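Local atomic coordinates of putative esterase/lipase/thioesterase (Silicibacter sp., PDB entry 2PBL), a protein that probably hydrolyses ester or thioester bonds, as an alpha/beta-hydrolase whose specific substrate is not established. Residues Y45-H51 with P99-L103; P196-R202 with W225-W230. All blocks are in the same frame, centred on the assembly; numbering follows the deposited sequence.

Contact 1. Residues Y45-H51 with P99-L103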
ATOM      1  N   TYR A  45       3.098 -16.880  -0.266  1.00 18.85           N
ATOM      2  CA  TYR A  45       1.644 -16.830  -0.077  1.00 16.41           C
ATOM      3  C   TYR A  45       0.963 -17.498  -1.275  1.00 18.51           C
ATOM      4  O   TYR A  45      -0.253 -17.675  -1.295  1.00 20.62           O
ATOM      5  CB  TYR A  45       1.098 -15.417   0.166  1.00 19.30           C
ATOM      6  CG  TYR A  45       1.184 -14.439  -1.003  1.00 13.76           C
ATOM      7  CD1 TYR A  45       0.239 -14.462  -2.044  1.00 20.86           C
ATOM      8  CD2 TYR A  45       2.169 -13.465  -1.046  1.00 17.82           C
ATOM      9  CE1 TYR A  45       0.306 -13.578  -3.081  1.00 12.53           C
ATOM     10  CE2 TYR A  45       2.223 -12.544  -2.089  1.00 13.62           C
ATOM     11  CZ  TYR A  45       1.316 -12.603  -3.098  1.00 16.87           C
ATOM     12  OH  TYR A  45       1.426 -11.680  -4.103  1.00 10.90           O
ATOM     13  N   GLY A  46       1.749 -17.872  -2.264  1.00 18.95           N
ATOM     14  CA  GLY A  46       1.240 -18.466  -3.490  1.00 21.16           C
ATOM     15  C   GLY A  46       2.350 -19.207  -4.184  1.00 19.06           C
ATOM     16  O   GLY A  46       3.471 -19.240  -3.698  1.00 22.66           O
ATOM     17  N   GLU A  47       2.029 -19.814  -5.317  1.00 23.51           N
ATOM     18  CA  GLU A  47       3.007 -20.609  -6.060  1.00 25.62           C
ATOM     19  C   GLU A  47       3.903 -19.812  -7.001  1.00 26.84           C
ATOM     20  O   GLU A  47       5.011 -20.250  -7.349  1.00 29.84           O
ATOM     21  CB  GLU A  47       2.271 -21.709  -6.839  1.00 26.21           C
ATOM     22  CG  GLU A  47       1.600 -22.776  -5.946  1.00 34.21           C
ATOM     23  CD  GLU A  47       2.587 -23.737  -5.254  1.00 48.07           C
ATOM     24  OE1 GLU A  47       3.560 -24.179  -5.906  1.00 53.80           O
ATOM     25  OE2 GLU A  47       2.363 -24.089  -4.074  1.00 54.88           O
ATOM     26  N   GLY A  48       3.439 -18.644  -7.432  1.00 25.00           N
ATOM     27  CA  GLY A  48       4.193 -17.840  -8.393  1.00 24.16           C
ATOM     28  C   GLY A  48       5.475 -17.289  -7.816  1.00 22.85           C
ATOM     29  O   GLY A  48       5.608 -17.130  -6.606  1.00 23.26           O
ATOM     30  N   ASP A  49       6.430 -16.976  -8.693  1.00 22.72           N
ATOM     31  CA  ASP A  49       7.700 -16.424  -8.254  1.00 22.70           C
ATOM     32  C   ASP A  49       7.516 -15.143  -7.430  1.00 20.92           C
ATOM     33  O   ASP A  49       8.294 -14.902  -6.504  1.00 20.69           O
ATOM     34  CB  ASP A  49       8.632 -16.120  -9.451  1.00 25.13           C
ATOM     35  CG  ASP A  49       9.039 -17.389 -10.255  1.00 36.00           C
ATOM     36  OD1 ASP A  49       8.989 -18.503  -9.676  1.00 38.39           O
ATOM     37  OD2 ASP A  49       9.420 -17.258 -11.464  1.00 43.84           O
ATOM     38  N   ARG A  50       6.514 -14.337  -7.756  1.00 17.75           N
ATOM     39  CA  ARG A  50       6.302 -13.047  -7.045  1.00 17.70           C
ATOM     40  C   ARG A  50       5.197 -13.144  -5.970  1.00 17.60           C
ATOM     41  O   ARG A  50       4.762 -12.113  -5.407  1.00 18.39           O
ATOM     42  CB  ARG A  50       6.032 -11.906  -8.026  1.00 17.47           C
ATOM     43  CG  ARG A  50       7.198 -11.583  -8.922  1.00 24.05           C
ATOM     44  CD  ARG A  50       6.846 -10.606  -9.993  1.00 25.33           C
ATOM     45  NE  ARG A  50       6.441  -9.309  -9.459  1.00 27.58           N
ATOM     46  CZ  ARG A  50       7.253  -8.275  -9.277  1.00 26.24           C
ATOM     47  NH1 ARG A  50       8.536  -8.329  -9.612  1.00 24.20           N
ATOM     48  NH2 ARG A  50       6.771  -7.164  -8.746  1.00 27.44           N
ATOM     49  N   HIS A  51       4.758 -14.374  -5.666  1.00 16.39           N
ATOM     50  CA  HIS A  51       3.809 -14.571  -4.554  1.00 17.51           C
ATOM     51  C   HIS A  51       4.526 -14.778  -3.214  1.00 17.45           C
ATOM     52  O   HIS A  51       4.311 -15.766  -2.505  1.00 19.46           O
ATOM     53  CB  HIS A  51       2.829 -15.709  -4.834  1.00 18.62           C
ATOM     54  CG  HIS A  51       2.010 -15.496  -6.065  1.00 18.93           C
ATOM     55  ND1 HIS A  51       1.479 -16.527  -6.790  1.00 26.64           N
ATOM     56  CD2 HIS A  51       1.700 -14.367  -6.737  1.00 30.35           C
ATOM     57  CE1 HIS A  51       0.846 -16.048  -7.843  1.00 29.79           C
ATOM     58  NE2 HIS A  51       0.962 -14.735  -7.831  1.00 23.11           N
ATOM     59  N   PRO A  99       4.124  -7.587   1.087  1.00 14.82           N
ATOM     60  CA  PRO A  99       4.135  -8.508  -0.045  1.00 14.32           C
ATOM     61  C   PRO A  99       4.576  -7.896  -1.359  1.00 16.23           C
ATOM     62  O   PRO A  99       4.532  -6.654  -1.562  1.00 14.29           O
ATOM     63  CB  PRO A  99       2.649  -8.866  -0.180  1.00 15.43           C
ATOM     64  CG  PRO A  99       1.992  -7.607   0.176  1.00 12.01           C
ATOM     65  CD  PRO A  99       2.797  -6.998   1.298  1.00 13.01           C
ATOM     66  N   SER A 100       5.005  -8.798  -2.242  1.00 15.95           N
ATOM     67  CA  SER A 100       5.180  -8.529  -3.642  1.00 13.98           C
ATOM     68  C   SER A 100       3.895  -9.095  -4.262  1.00 14.39           C
ATOM     69  O   SER A 100       3.061  -9.752  -3.572  1.00 12.96           O
ATOM     70  CB  SER A 100       6.400  -9.279  -4.193  1.00 17.78           C
ATOM     71  OG  SER A 100       7.631  -8.660  -3.884  1.00 13.20           O
ATOM     72  N   TYR A 101       3.786  -8.879  -5.554  1.00 12.09           N
ATOM     73  CA  TYR A 101       2.658  -9.289  -6.346  1.00 15.38           C
ATOM     74  C   TYR A 101       3.056  -9.205  -7.805  1.00 15.59           C
ATOM     75  O   TYR A 101       4.000  -8.479  -8.143  1.00 15.85           O
ATOM     76  CB  TYR A 101       1.482  -8.388  -6.041  1.00 16.97           C
ATOM     77  CG  TYR A 101       1.754  -6.887  -6.072  1.00 16.66           C
ATOM     78  CD1 TYR A 101       1.646  -6.137  -7.268  1.00 12.66           C
ATOM     79  CD2 TYR A 101       2.075  -6.207  -4.897  1.00 17.11           C
ATOM     80  CE1 TYR A 101       1.895  -4.759  -7.275  1.00 12.25           C
ATOM     81  CE2 TYR A 101       2.295  -4.826  -4.892  1.00 13.37           C
ATOM     82  CZ  TYR A 101       2.220  -4.113  -6.065  1.00 14.65           C
ATOM     83  OH  TYR A 101       2.458  -2.757  -5.998  1.00 14.08           O
ATOM     84  N   GLU A 102       2.390  -9.984  -8.645  1.00 16.44           N
ATOM     85  CA  GLU A 102       2.613  -9.899 -10.086  1.00 16.39           C
ATOM     86  C   GLU A 102       2.124  -8.545 -10.578  1.00 17.30           C
ATOM     87  O   GLU A 102       1.280  -7.895  -9.959  1.00 14.25           O
ATOM     88  CB  GLU A 102       1.959 -11.027 -10.841  1.00 17.49           C
ATOM     89  CG  GLU A 102       2.527 -12.348 -10.470  1.00 18.10           C
ATOM     90  CD  GLU A 102       1.899 -13.451 -11.285  1.00 27.58           C
ATOM     91  OE1 GLU A 102       0.993 -14.069 -10.749  1.00 18.26           O
ATOM     92  OE2 GLU A 102       2.256 -13.616 -12.471  1.00 34.41           O
ATOM     93  N   LEU A 103       2.681  -8.148 -11.709  1.00 17.04           N
ATOM     94  CA  LEU A 103       2.498  -6.816 -12.248  1.00 15.87           C
ATOM     95  C   LEU A 103       1.802  -6.849 -13.579  1.00 15.50           C
ATOM     96  O   LEU A 103       1.810  -7.862 -14.272  1.00 16.88           O
ATOM     97  CB  LEU A 103       3.879  -6.199 -12.438  1.00 14.77           C
ATOM     98  CG  LEU A 103       4.783  -6.097 -11.206  1.00 16.40           C
ATOM     99  CD1 LEU A 103       6.204  -5.610 -11.535  1.00 18.05           C
ATOM    100  CD2 LEU A 103       4.143  -5.165 -10.200  1.00 13.92           C
TER

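Contact 2. Residues P196-R202 with W225-W230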
ATOM      1  N   PRO A 196     -12.172   1.615  -5.222  1.00 11.93           N
ATOM      2  CA  PRO A 196     -12.574   1.748  -3.833  1.00 13.48           C
ATOM      3  C   PRO A 196     -13.753   2.708  -3.597  1.00 14.83           C
ATOM      4  O   PRO A 196     -14.569   2.454  -2.727  1.00 15.10           O
ATOM      5  CB  PRO A 196     -11.275   2.257  -3.188  1.00 11.65           C
ATOM      6  CG  PRO A 196     -10.259   1.634  -3.985  1.00 12.61           C
ATOM      7  CD  PRO A 196     -10.705   1.705  -5.338  1.00 13.45           C
ATOM      8  N   VAL A 197     -13.874   3.788  -4.378  1.00 17.18           N
ATOM      9  CA  VAL A 197     -15.009   4.686  -4.187  1.00 16.31           C
ATOM     10  C   VAL A 197     -16.347   3.975  -4.436  1.00 15.31           C
ATOM     11  O   VAL A 197     -17.358   4.402  -3.897  1.00 18.38           O
ATOM     12  CB  VAL A 197     -14.969   5.972  -5.061  1.00 19.13           C
ATOM     13  CG1 VAL A 197     -13.811   6.789  -4.726  1.00 18.30           C
ATOM     14  CG2 VAL A 197     -15.026   5.638  -6.554  1.00 16.47           C
ATOM     15  N   GLU A 198     -16.327   2.877  -5.192  1.00 15.42           N
ATOM     16  CA  GLU A 198     -17.544   2.090  -5.493  1.00 17.47           C
ATOM     17  C   GLU A 198     -17.972   1.079  -4.449  1.00 19.67           C
ATOM     18  O   GLU A 198     -19.043   0.479  -4.549  1.00 18.69           O
ATOM     19  CB  GLU A 198     -17.332   1.347  -6.806  1.00 19.10           C
ATOM     20  CG  GLU A 198     -17.138   2.284  -7.931  1.00 25.10           C
ATOM     21  CD  GLU A 198     -18.355   3.165  -8.171  1.00 33.08           C
ATOM     22  OE1 GLU A 198     -19.463   2.609  -8.319  1.00 33.36           O
ATOM     23  OE2 GLU A 198     -18.178   4.406  -8.203  1.00 35.61           O
HETATM   24  N   MSE A 199     -17.123   0.862  -3.450  1.00 17.26           N
HETATM   25  CA  MSE A 199     -17.368  -0.160  -2.460  1.00 15.27           C
HETATM   26  C   MSE A 199     -18.339   0.322  -1.471  1.00 17.14           C
HETATM   27  O   MSE A 199     -18.118   1.320  -0.811  1.00 20.00           O
HETATM   28  CB  MSE A 199     -16.061  -0.553  -1.782  1.00 13.44           C
HETATM   29  CG  MSE A 199     -15.244  -1.378  -2.609  1.00 10.96           C
HETATM   30 SE   MSE A 199     -13.365  -1.386  -1.815  0.75 12.14          SE
HETATM   31  CE  MSE A 199     -13.682  -1.892   0.052  1.00 19.30           C
ATOM     32  N   GLN A 200     -19.441  -0.403  -1.370  1.00 20.70           N
ATOM     33  CA  GLN A 200     -20.483  -0.042  -0.438  1.00 22.28           C
ATOM     34  C   GLN A 200     -20.424  -0.843   0.819  1.00 22.46           C
ATOM     35  O   GLN A 200     -20.880  -0.389   1.861  1.00 25.73           O
ATOM     36  CB  GLN A 200     -21.825  -0.194  -1.127  1.00 23.82           C
ATOM     37  CG  GLN A 200     -21.927   0.586  -2.422  1.00 27.48           C
ATOM     38  CD  GLN A 200     -21.665   2.078  -2.234  1.00 40.85           C
ATOM     39  OE1 GLN A 200     -21.804   2.629  -1.125  1.00 47.81           O
ATOM     40  NE2 GLN A 200     -21.264   2.742  -3.322  1.00 47.93           N
ATOM     41  N   ASN A 201     -19.846  -2.026   0.763  1.00 23.96           N
ATOM     42  CA  ASN A 201     -19.780  -2.866   1.922  1.00 26.00           C
ATOM     43  C   ASN A 201     -18.365  -2.884   2.367  1.00 25.14           C
ATOM     44  O   ASN A 201     -17.485  -3.189   1.565  1.00 25.78           O
ATOM     45  CB  ASN A 201     -20.238  -4.273   1.559  1.00 29.32           C
ATOM     46  CG  ASN A 201     -21.623  -4.275   0.967  1.00 34.05           C
ATOM     47  OD1 ASN A 201     -21.824  -4.732  -0.169  1.00 44.62           O
ATOM     48  ND2 ASN A 201     -22.580  -3.689   1.701  1.00 37.10           N
ATOM     49  N   ARG A 202     -18.120  -2.504   3.623  1.00 20.03           N
ATOM     50  CA  ARG A 202     -16.770  -2.504   4.114  1.00 17.46           C
ATOM     51  C   ARG A 202     -16.661  -3.062   5.514  1.00 15.01           C
ATOM     52  O   ARG A 202     -17.544  -2.872   6.314  1.00 14.05           O
ATOM     53  CB  ARG A 202     -16.203  -1.093   4.087  1.00 18.83           C
ATOM     54  CG  ARG A 202     -16.203  -0.500   2.686  1.00 24.42           C
ATOM     55  CD  ARG A 202     -15.659   0.865   2.643  1.00 20.61           C
ATOM     56  NE  ARG A 202     -16.346   1.823   3.515  1.00 19.17           N
ATOM     57  CZ  ARG A 202     -17.425   2.524   3.195  1.00 20.03           C
ATOM     58  NH1 ARG A 202     -18.023   2.386   2.016  1.00 20.85           N
ATOM     59  NH2 ARG A 202     -17.922   3.380   4.080  1.00 20.04           N
ATOM     60  N   TRP A 225     -11.684  12.086  -2.931  1.00 12.52           N
ATOM     61  CA  TRP A 225     -12.741  11.212  -3.409  1.00 14.56           C
ATOM     62  C   TRP A 225     -12.992  10.041  -2.462  1.00 15.39           C
ATOM     63  O   TRP A 225     -14.176   9.729  -2.187  1.00 16.70           O
ATOM     64  CB  TRP A 225     -12.533  10.703  -4.814  1.00 14.94           C
ATOM     65  CG  TRP A 225     -12.657  11.780  -5.842  1.00 20.20           C
ATOM     66  CD1 TRP A 225     -13.466  12.891  -5.797  1.00 21.10           C
ATOM     67  CD2 TRP A 225     -11.970  11.834  -7.090  1.00 17.79           C
ATOM     68  NE1 TRP A 225     -13.286  13.640  -6.935  1.00 25.46           N
ATOM     69  CE2 TRP A 225     -12.372  13.021  -7.740  1.00 16.82           C
ATOM     70  CE3 TRP A 225     -11.047  11.009  -7.714  1.00 15.22           C
ATOM     71  CZ2 TRP A 225     -11.883  13.384  -9.004  1.00 21.46           C
ATOM     72  CZ3 TRP A 225     -10.556  11.364  -8.974  1.00 24.29           C
ATOM     73  CH2 TRP A 225     -10.973  12.559  -9.595  1.00 19.64           C
ATOM     74  N   LEU A 226     -11.906   9.443  -1.950  1.00 16.42           N
ATOM     75  CA  LEU A 226     -12.016   8.306  -1.015  1.00 14.37           C
ATOM     76  C   LEU A 226     -12.607   8.781   0.321  1.00 15.23           C
ATOM     77  O   LEU A 226     -13.520   8.156   0.910  1.00 15.44           O
ATOM     78  CB  LEU A 226     -10.645   7.604  -0.813  1.00 15.09           C
ATOM     79  CG  LEU A 226     -10.756   6.277  -0.025  1.00 14.84           C
ATOM     80  CD1 LEU A 226     -11.802   5.340  -0.595  1.00 11.91           C
ATOM     81  CD2 LEU A 226      -9.429   5.543   0.139  1.00 15.01           C
ATOM     82  N   VAL A 227     -12.092   9.913   0.792  1.00 13.75           N
ATOM     83  CA  VAL A 227     -12.569  10.535   2.012  1.00 15.78           C
ATOM     84  C   VAL A 227     -14.080  10.788   1.923  1.00 14.83           C
ATOM     85  O   VAL A 227     -14.848  10.427   2.846  1.00 14.95           O
ATOM     86  CB  VAL A 227     -11.769  11.825   2.341  1.00 10.61           C
ATOM     87  CG1 VAL A 227     -12.428  12.552   3.477  1.00 19.19           C
ATOM     88  CG2 VAL A 227     -10.338  11.514   2.645  1.00 15.07           C
ATOM     89  N   GLU A 228     -14.529  11.374   0.799  1.00 16.87           N
ATOM     90  CA  GLU A 228     -15.950  11.625   0.595  1.00 16.95           C
ATOM     91  C   GLU A 228     -16.826  10.380   0.548  1.00 17.48           C
ATOM     92  O   GLU A 228     -17.875  10.331   1.199  1.00 15.64           O
ATOM     93  CB  GLU A 228     -16.182  12.377  -0.708  1.00 19.28           C
ATOM     94  CG  GLU A 228     -15.822  13.839  -0.631  1.00 20.35           C
ATOM     95  CD  GLU A 228     -15.971  14.573  -1.959  1.00 19.82           C
ATOM     96  OE1 GLU A 228     -16.078  13.928  -3.047  1.00 21.90           O
ATOM     97  OE2 GLU A 228     -15.952  15.814  -1.876  1.00 23.05           O
ATOM     98  N   ALA A 229     -16.413   9.405  -0.255  1.00 14.44           N
ATOM     99  CA  ALA A 229     -17.187   8.167  -0.436  1.00 15.34           C
ATOM    100  C   ALA A 229     -17.377   7.381   0.864  1.00 14.77           C
ATOM    101  O   ALA A 229     -18.436   6.862   1.125  1.00 17.34           O
ATOM    102  CB  ALA A 229     -16.517   7.302  -1.444  1.00 17.98           C
ATOM    103  N   TRP A 230     -16.345   7.339   1.690  1.00 15.01           N
ATOM    104  CA  TRP A 230     -16.340   6.497   2.907  1.00 14.05           C
ATOM    105  C   TRP A 230     -16.447   7.264   4.212  1.00 17.50           C
ATOM    106  O   TRP A 230     -16.366   6.675   5.320  1.00 16.26           O
ATOM    107  CB  TRP A 230     -14.999   5.746   2.911  1.00 15.41           C
ATOM    108  CG  TRP A 230     -14.779   4.640   1.876  1.00 15.02           C
ATOM    109  CD1 TRP A 230     -15.498   4.380   0.735  1.00 15.18           C
ATOM    110  CD2 TRP A 230     -13.680   3.705   1.874  1.00  5.60           C
ATOM    111  NE1 TRP A 230     -14.964   3.291   0.086  1.00 12.72           N
ATOM    112  CE2 TRP A 230     -13.848   2.862   0.772  1.00 17.26           C
ATOM    113  CE3 TRP A 230     -12.618   3.451   2.770  1.00 17.29           C
ATOM    114  CZ2 TRP A 230     -12.962   1.850   0.479  1.00  7.68           C
ATOM    115  CZ3 TRP A 230     -11.739   2.385   2.480  1.00 11.46           C
ATOM    116  CH2 TRP A 230     -11.929   1.605   1.349  1.00 16.78           C
TER
HETATM  117  O   HOH W   1     -20.437   4.157   1.343  1.00 37.21           O
HETATM  118  O   HOH W   2     -19.918   5.291  -0.795  1.00 38.18           O

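Contact 1. Residues Y45-H51 with P99-L103
Pro99, at the end of strand 94-99, packs its CB 4.2 Å from CE2 of Tyr45, whose ring reaches across to the strand's exit. At Ser100 the main chain takes over: Tyr45 OH donates a short hydrogen bond of 2.6 Å to Ser100 O, meeting it near the plane of the phenol, while Ser100 OG turns to the backbone N of Lys79. The segment 45-51 is the connection of a beta hairpin, strands 39-44 and 52-56, at the edge of the alpha/beta-hydrolase sheet, and strand 52-56 runs antiparallel to 94-99. Tyr101 directs its CB away from this connection, and its ring stacks on His70 with its OH hydrogen-bonded to His70 O. Its carbonyl stays behind as a forked acceptor, with Tyr101 O 2.9 Å from Arg50 NE and 3.1 Å from Arg50 NH2. Glu102 swings its carboxylate back, placing OE1 3.0 Å from His51 NE2 in a weak hydrogen bond. Beyond it, Leu103 CD1 covers one face of the Arg50 guanidinium, 3.2 Å from NH2.

Contact 2. Residues P196-R202 with W225-W230
In this alpha/beta-hydrolase fold, the 3-10 turn 196-198 and the loop after it, which leads into strand 206-212, pack against one side of the C-terminal part of helix 217-230. The main bump is the indole of Trp230, which fills a hollow formed by Pro196, Met199 and Arg202. Pro196 CB and the selenomethionine CE of Met199 lie 4.1 and 3.8 Å from Trp230 CZ2, the selenium sitting at the ring edge in a Met-aromatic contact. Arg202 closes one face: its guanidinium lies flat on the indole, planes at 11° and centres 3.8 Å apart, a cation-pi stack extended by a CH-pi contact from CD. Further back along the helix, Val197 fits between Trp225 and Ala229, CG1 4.1 Å from Trp225 CB and CB 4.2 Å from Ala229 CB, and Pro196 CB meets Leu226 CD1 at 4.1 Å. Ala144 of helix 138-145 touches both Pro196 and Trp230. At the indole edge, Trp230 NE1 donates a 3.0 Å hydrogen bond to Pro196 O.

Contacts 1 and 2 lie near different ends of one mixed sheet, in the loops and helix that flank its strands, their centres 27 Å apart and their nearest atoms about 14 Å apart, so they do not touch. They follow one another along the chain, 45-51 with 99-103 closing before 196-202 with 225-230 opens. The first joins loops beside strands 52-56 and 94-99, toward one edge; the second packs a helix against the loop entering strand 206-212, next to the opposite edge strand, 233-237. Contact 1 approaches the probable active site through Tyr101, whose side chain lies close to, without touching, a likely Ser137-His242-Glu215 triad. Contact 2 borders helix 138-145, which follows the presumed nucleophile elbow at Ser137.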